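Mannitol dehydrogenase (Pseudomonas fluorescens, PDB 1LJ8) probably catalyses the NAD-dependent interconversion of mannitol and fructose as a long-chain dehydrogenase, and binds NAD. Local coordinates at residues M322-D336 and Y354-A366. Residues are numbered along the deposited sequence; the frame is centred on the assembly and turned at random.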
loop_
_atom_site.group_PDB
_atom_site.type_symbol
_atom_site.label_atom_id
_atom_site.label_comp_id
_atom_site.label_asym_id
_atom_site.label_seq_id
_atom_site.Cartn_x
_atom_site.Cartn_y
_atom_site.Cartn_z
HETATM N N MSE A 322 15.173 2.357 14.118
HETATM C CA MSE A 322 16.314 1.535 13.794
HETATM C C MSE A 322 17.567 2.010 14.526
HETATM O O MSE A 322 18.562 1.256 14.541
HETATM C CB MSE A 322 16.584 1.508 12.284
HETATM C CG MSE A 322 15.490 0.828 11.480
HETATM SE SE MSE A 322 15.305 -1.125 11.896
HETATM C CE MSE A 322 14.032 -0.938 13.114
ATOM N N ASN A 323 17.523 3.221 15.095
ATOM C CA ASN A 323 18.675 3.721 15.877
ATOM C C ASN A 323 18.518 3.303 17.352
ATOM O O ASN A 323 19.361 3.640 18.188
ATOM C CB ASN A 323 18.828 5.251 15.761
ATOM C CG ASN A 323 19.226 5.686 14.332
ATOM O OD1 ASN A 323 19.819 4.903 13.588
ATOM N ND2 ASN A 323 18.897 6.918 13.959
ATOM N N ASP A 324 17.441 2.575 17.654
ATOM C CA ASP A 324 17.200 2.057 19.012
ATOM C C ASP A 324 17.501 0.550 18.964
ATOM O O ASP A 324 16.741 -0.247 18.378
ATOM C CB ASP A 324 15.738 2.305 19.427
ATOM C CG ASP A 324 15.491 1.958 20.895
ATOM O OD1 ASP A 324 16.062 0.954 21.363
ATOM O OD2 ASP A 324 14.730 2.679 21.574
ATOM N N PRO A 325 18.610 0.117 19.592
ATOM C CA PRO A 325 18.899 -1.309 19.513
ATOM C C PRO A 325 17.849 -2.259 20.044
ATOM O O PRO A 325 17.830 -3.410 19.633
ATOM C CB PRO A 325 20.252 -1.454 20.263
ATOM C CG PRO A 325 20.840 -0.058 20.234
ATOM C CD PRO A 325 19.636 0.839 20.372
ATOM N N LEU A 326 16.986 -1.810 20.949
ATOM C CA LEU A 326 15.959 -2.717 21.451
ATOM C C LEU A 326 14.933 -2.948 20.355
ATOM O O LEU A 326 14.399 -4.041 20.246
ATOM C CB LEU A 326 15.254 -2.131 22.653
ATOM C CG LEU A 326 15.959 -2.053 24.008
ATOM C CD1 LEU A 326 15.049 -1.319 24.980
ATOM C CD2 LEU A 326 16.248 -3.471 24.500
ATOM N N PHE A 327 14.650 -1.915 19.549
ATOM C CA PHE A 327 13.684 -2.096 18.444
ATOM C C PHE A 327 14.269 -3.019 17.367
ATOM O O PHE A 327 13.543 -3.872 16.793
ATOM C CB PHE A 327 13.294 -0.737 17.824
ATOM C CG PHE A 327 12.247 0.012 18.601
ATOM C CD1 PHE A 327 12.535 0.548 19.852
ATOM C CD2 PHE A 327 10.947 0.191 18.073
ATOM C CE1 PHE A 327 11.581 1.252 20.568
ATOM C CE2 PHE A 327 9.980 0.895 18.787
ATOM C CZ PHE A 327 10.289 1.432 20.033
ATOM N N VAL A 328 15.558 -2.841 17.047
ATOM C CA VAL A 328 16.199 -3.695 16.050
ATOM C C VAL A 328 16.170 -5.136 16.511
ATOM O O VAL A 328 15.851 -6.036 15.740
ATOM C CB VAL A 328 17.698 -3.264 15.810
ATOM C CG1 VAL A 328 18.354 -4.153 14.789
ATOM C CG2 VAL A 328 17.759 -1.794 15.337
ATOM N N ALA A 329 16.510 -5.372 17.786
ATOM C CA ALA A 329 16.513 -6.755 18.318
ATOM C C ALA A 329 15.107 -7.364 18.292
ATOM O O ALA A 329 14.911 -8.557 17.974
ATOM C CB ALA A 329 17.077 -6.767 19.738
ATOM N N TYR A 330 14.124 -6.553 18.654
ATOM C CA TYR A 330 12.729 -7.023 18.607
ATOM C C TYR A 330 12.299 -7.390 17.174
ATOM O O TYR A 330 11.707 -8.462 16.955
ATOM C CB TYR A 330 11.819 -5.930 19.193
ATOM C CG TYR A 330 10.324 -6.196 19.070
ATOM C CD1 TYR A 330 9.722 -7.300 19.678
ATOM C CD2 TYR A 330 9.517 -5.307 18.367
ATOM C CE1 TYR A 330 8.336 -7.501 19.584
ATOM C CE2 TYR A 330 8.144 -5.489 18.262
ATOM C CZ TYR A 330 7.558 -6.585 18.876
ATOM O OH TYR A 330 6.183 -6.764 18.806
HETATM N N MSE A 331 12.582 -6.519 16.197
HETATM C CA MSE A 331 12.250 -6.829 14.781
HETATM C C MSE A 331 12.942 -8.123 14.315
HETATM O O MSE A 331 12.330 -8.983 13.657
HETATM C CB MSE A 331 12.708 -5.682 13.857
HETATM C CG MSE A 331 12.718 -6.026 12.337
HETATM SE SE MSE A 331 13.220 -4.340 11.404
HETATM C CE MSE A 331 13.364 -5.072 9.590
ATOM N N ARG A 332 14.225 -8.271 14.658
ATOM C CA ARG A 332 14.928 -9.486 14.245
ATOM C C ARG A 332 14.316 -10.728 14.879
ATOM O O ARG A 332 14.178 -11.770 14.222
ATOM C CB ARG A 332 16.422 -9.404 14.606
ATOM C CG ARG A 332 17.225 -8.431 13.792
ATOM C CD ARG A 332 18.710 -8.688 14.048
ATOM N NE ARG A 332 19.586 -7.664 13.468
ATOM C CZ ARG A 332 19.995 -7.626 12.197
ATOM N NH1 ARG A 332 19.609 -8.552 11.325
ATOM N NH2 ARG A 332 20.831 -6.665 11.811
ATOM N N ALA A 333 13.931 -10.624 16.147
ATOM C CA ALA A 333 13.326 -11.789 16.815
ATOM C C ALA A 333 11.970 -12.116 16.161
ATOM O O ALA A 333 11.637 -13.269 15.921
ATOM C CB ALA A 333 13.131 -11.502 18.306
ATOM N N TYR A 334 11.169 -11.083 15.901
ATOM C CA TYR A 334 9.884 -11.300 15.253
ATOM C C TYR A 334 10.083 -11.950 13.875
ATOM O O TYR A 334 9.410 -12.964 13.542
ATOM C CB TYR A 334 9.124 -9.955 15.119
ATOM C CG TYR A 334 7.809 -10.072 14.398
ATOM C CD1 TYR A 334 6.695 -10.615 15.035
ATOM C CD2 TYR A 334 7.668 -9.629 13.079
ATOM C CE1 TYR A 334 5.479 -10.729 14.390
ATOM C CE2 TYR A 334 6.412 -9.714 12.423
ATOM C CZ TYR A 334 5.333 -10.272 13.099
ATOM O OH TYR A 334 4.087 -10.411 12.525
HETATM N N MSE A 335 11.005 -11.404 13.064
HETATM C CA MSE A 335 11.265 -11.949 11.712
HETATM C C MSE A 335 11.840 -13.386 11.781
HETATM O O MSE A 335 11.387 -14.290 11.072
HETATM C CB MSE A 335 12.282 -11.089 10.943
HETATM C CG MSE A 335 11.726 -9.753 10.529
HETATM SE SE MSE A 335 12.868 -8.909 9.191
HETATM C CE MSE A 335 14.523 -8.780 10.200
ATOM N N ASP A 336 12.841 -13.573 12.633
ATOM C CA ASP A 336 13.498 -14.880 12.706
ATOM C C ASP A 336 12.718 -15.991 13.371
ATOM O O ASP A 336 12.707 -17.122 12.875
ATOM C CB ASP A 336 14.848 -14.791 13.445
ATOM C CG ASP A 336 15.865 -13.932 12.732
ATOM O OD1 ASP A 336 15.772 -13.711 11.511
ATOM O OD2 ASP A 336 16.799 -13.454 13.405
ATOM N N TYR A 354 17.950 -11.521 2.802
ATOM C CA TYR A 354 16.782 -10.638 2.571
ATOM C C TYR A 354 16.392 -9.890 3.859
ATOM O O TYR A 354 16.170 -8.672 3.840
ATOM C CB TYR A 354 15.606 -11.467 2.064
ATOM C CG TYR A 354 14.343 -10.638 1.843
ATOM C CD1 TYR A 354 14.217 -9.800 0.734
ATOM C CD2 TYR A 354 13.298 -10.699 2.755
ATOM C CE1 TYR A 354 13.048 -9.028 0.538
ATOM C CE2 TYR A 354 12.123 -9.924 2.583
ATOM C CZ TYR A 354 12.013 -9.108 1.482
ATOM O OH TYR A 354 10.846 -8.382 1.328
ATOM N N LYS A 355 16.320 -10.601 4.988
ATOM C CA LYS A 355 15.972 -9.950 6.250
ATOM C C LYS A 355 17.006 -8.881 6.613
ATOM O O LYS A 355 16.660 -7.816 7.124
ATOM C CB LYS A 355 15.810 -10.985 7.387
ATOM C CG LYS A 355 14.575 -11.867 7.217
ATOM C CD LYS A 355 14.477 -12.912 8.345
ATOM C CE LYS A 355 15.448 -14.108 8.118
ATOM N NZ LYS A 355 15.302 -15.046 9.252
ATOM N N GLN A 356 18.288 -9.134 6.341
ATOM C CA GLN A 356 19.266 -8.089 6.594
ATOM C C GLN A 356 19.019 -6.860 5.683
ATOM O O GLN A 356 19.153 -5.727 6.141
ATOM C CB GLN A 356 20.719 -8.603 6.396
ATOM C CG GLN A 356 21.790 -7.514 6.721
ATOM C CD GLN A 356 21.723 -6.962 8.145
ATOM O OE1 GLN A 356 21.645 -7.725 9.099
ATOM N NE2 GLN A 356 21.736 -5.638 8.292
ATOM N N THR A 357 18.632 -7.070 4.427
ATOM C CA THR A 357 18.383 -5.900 3.587
ATOM C C THR A 357 17.182 -5.095 4.132
ATOM O O THR A 357 17.142 -3.883 3.952
ATOM C CB THR A 357 18.168 -6.262 2.109
ATOM O OG1 THR A 357 16.981 -7.054 1.956
ATOM C CG2 THR A 357 19.388 -7.030 1.553
ATOM N N LEU A 358 16.229 -5.742 4.826
ATOM C CA LEU A 358 15.099 -4.969 5.380
ATOM C C LEU A 358 15.626 -4.085 6.490
ATOM O O LEU A 358 15.249 -2.907 6.612
ATOM C CB LEU A 358 13.980 -5.904 5.898
ATOM C CG LEU A 358 13.367 -6.777 4.793
ATOM C CD1 LEU A 358 12.269 -7.630 5.423
ATOM C CD2 LEU A 358 12.803 -5.943 3.642
ATOM N N VAL A 359 16.516 -4.629 7.316
ATOM C CA VAL A 359 17.083 -3.821 8.372
ATOM C C VAL A 359 17.828 -2.641 7.735
ATOM O O VAL A 359 17.680 -1.506 8.178
ATOM C CB VAL A 359 18.038 -4.649 9.271
ATOM C CG1 VAL A 359 18.780 -3.733 10.253
ATOM C CG2 VAL A 359 17.219 -5.675 10.018
ATOM N N ASP A 360 18.606 -2.915 6.687
ATOM C CA ASP A 360 19.376 -1.853 6.011
ATOM C C ASP A 360 18.452 -0.765 5.437
ATOM O O ASP A 360 18.689 0.434 5.593
ATOM C CB ASP A 360 20.188 -2.392 4.830
ATOM C CG ASP A 360 21.299 -3.398 5.243
ATOM O OD1 ASP A 360 21.752 -3.359 6.406
ATOM O OD2 ASP A 360 21.697 -4.221 4.379
ATOM N N ARG A 361 17.402 -1.205 4.737
ATOM C CA ARG A 361 16.463 -0.230 4.133
ATOM C C ARG A 361 15.690 0.578 5.181
ATOM O O ARG A 361 15.490 1.800 5.029
ATOM C CB ARG A 361 15.509 -0.958 3.175
ATOM C CG ARG A 361 16.227 -1.423 1.901
ATOM C CD ARG A 361 15.357 -2.443 1.122
ATOM N NE ARG A 361 14.046 -1.834 0.820
ATOM C CZ ARG A 361 12.942 -2.545 0.526
ATOM N NH1 ARG A 361 12.990 -3.883 0.484
ATOM N NH2 ARG A 361 11.788 -1.913 0.283
ATOM N N PHE A 362 15.284 -0.059 6.268
ATOM C CA PHE A 362 14.586 0.717 7.296
ATOM C C PHE A 362 15.542 1.671 8.032
ATOM O O PHE A 362 15.098 2.617 8.656
ATOM C CB PHE A 362 13.964 -0.186 8.378
ATOM C CG PHE A 362 12.739 -0.953 7.946
ATOM C CD1 PHE A 362 12.064 -1.729 8.890
ATOM C CD2 PHE A 362 12.282 -0.943 6.639
ATOM C CE1 PHE A 362 10.941 -2.489 8.524
ATOM C CE2 PHE A 362 11.163 -1.705 6.245
ATOM C CZ PHE A 362 10.495 -2.479 7.197
ATOM N N SER A 363 16.852 1.390 7.974
ATOM C CA SER A 363 17.869 2.221 8.642
ATOM C C SER A 363 18.262 3.438 7.817
ATOM O O SER A 363 19.038 4.303 8.282
ATOM C CB SER A 363 19.117 1.362 8.967
ATOM O OG SER A 363 18.754 0.268 9.815
ATOM N N ASN A 364 17.727 3.515 6.594
ATOM C CA ASN A 364 17.974 4.668 5.690
ATOM C C ASN A 364 17.576 5.962 6.436
ATOM O O ASN A 364 16.408 6.236 6.724
ATOM C CB ASN A 364 17.127 4.446 4.418
ATOM C CG ASN A 364 17.221 5.579 3.412
ATOM O OD1 ASN A 364 17.712 6.674 3.695
ATOM N ND2 ASN A 364 16.710 5.312 2.211
ATOM N N GLN A 365 18.551 6.792 6.777
ATOM C CA GLN A 365 18.210 7.993 7.540
ATOM C C GLN A 365 17.722 9.124 6.657
ATOM O O GLN A 365 16.894 9.927 7.080
ATOM C CB GLN A 365 19.434 8.509 8.327
ATOM C CG GLN A 365 20.230 7.406 9.034
ATOM C CD GLN A 365 19.677 7.034 10.398
ATOM O OE1 GLN A 365 19.482 7.903 11.254
ATOM N NE2 GLN A 365 19.425 5.727 10.618
ATOM N N ALA A 366 18.221 9.178 5.430
ATOM C CA ALA A 366 17.865 10.287 4.546
ATOM C C ALA A 366 16.401 10.306 4.121
ATOM O O ALA A 366 15.836 11.373 3.935
ATOM C CB ALA A 366 18.730 10.231 3.323
HETATM O O HOH W 1 20.052 0.011 12.508
#
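Two roughly antiparallel helices of the C-terminal domain, 325-336 and 354-362, pack through Met-331 and Met-335 set against Lys-355, Leu-358, Val-359 and Phe-362, with Met-322, just ahead of the first helix, adding to one end; all three are selenomethionine. The axes of these segments come within 11.3 Å at closest approach, with 150° between their N-to-C directions, a spacing bridged by long side chains. Met-331 reaches straight across, CG anti to the backbone N (chi1 166°) and the chain extended beyond it, which brings CE to 3.7 Å from Phe-362 CD1. Its selenium makes an oblique Met-aromatic contact with that ring, while Met-322 SE lies near the ring plane at the edge. Met-335 and Lys-355 pass alongside each other from opposite directions, Met-335 CE lying 3.8 Å from Lys-355 CB.

Polar links border this apolar layer. Lys-355 NZ forms a salt bridge with Asp-336 OD1 at 2.7 Å, on its anti side but 28° out of the carboxylate plane, and also bonds Thr-340. Arg-332 grips Gln-356 OE1 end-on: NH2 meets it on a lone pair at 3.0 Å, whereas NH1 comes from above the carbonyl plane at 3.1 Å. Val-359 CG2 covers one guanidinium face. Gln-356 NE2 donates to Asp-360 OD1, so both ends of the amide are engaged. Near the other end, Asn-323 and Gln-365 pair their amides reciprocally: Asn-323 ND2 donates almost linearly to Gln-365 OE1 (2.9 Å), whereas the return bond is more bent. A water joins Met-322 O to Ser-363 OG.

Phe-362 also stacks on His-303, its side chain about 9 Å from NAD. An apolar layer is thus bordered by polar bonds whose geometry restricts how those side chains can turn.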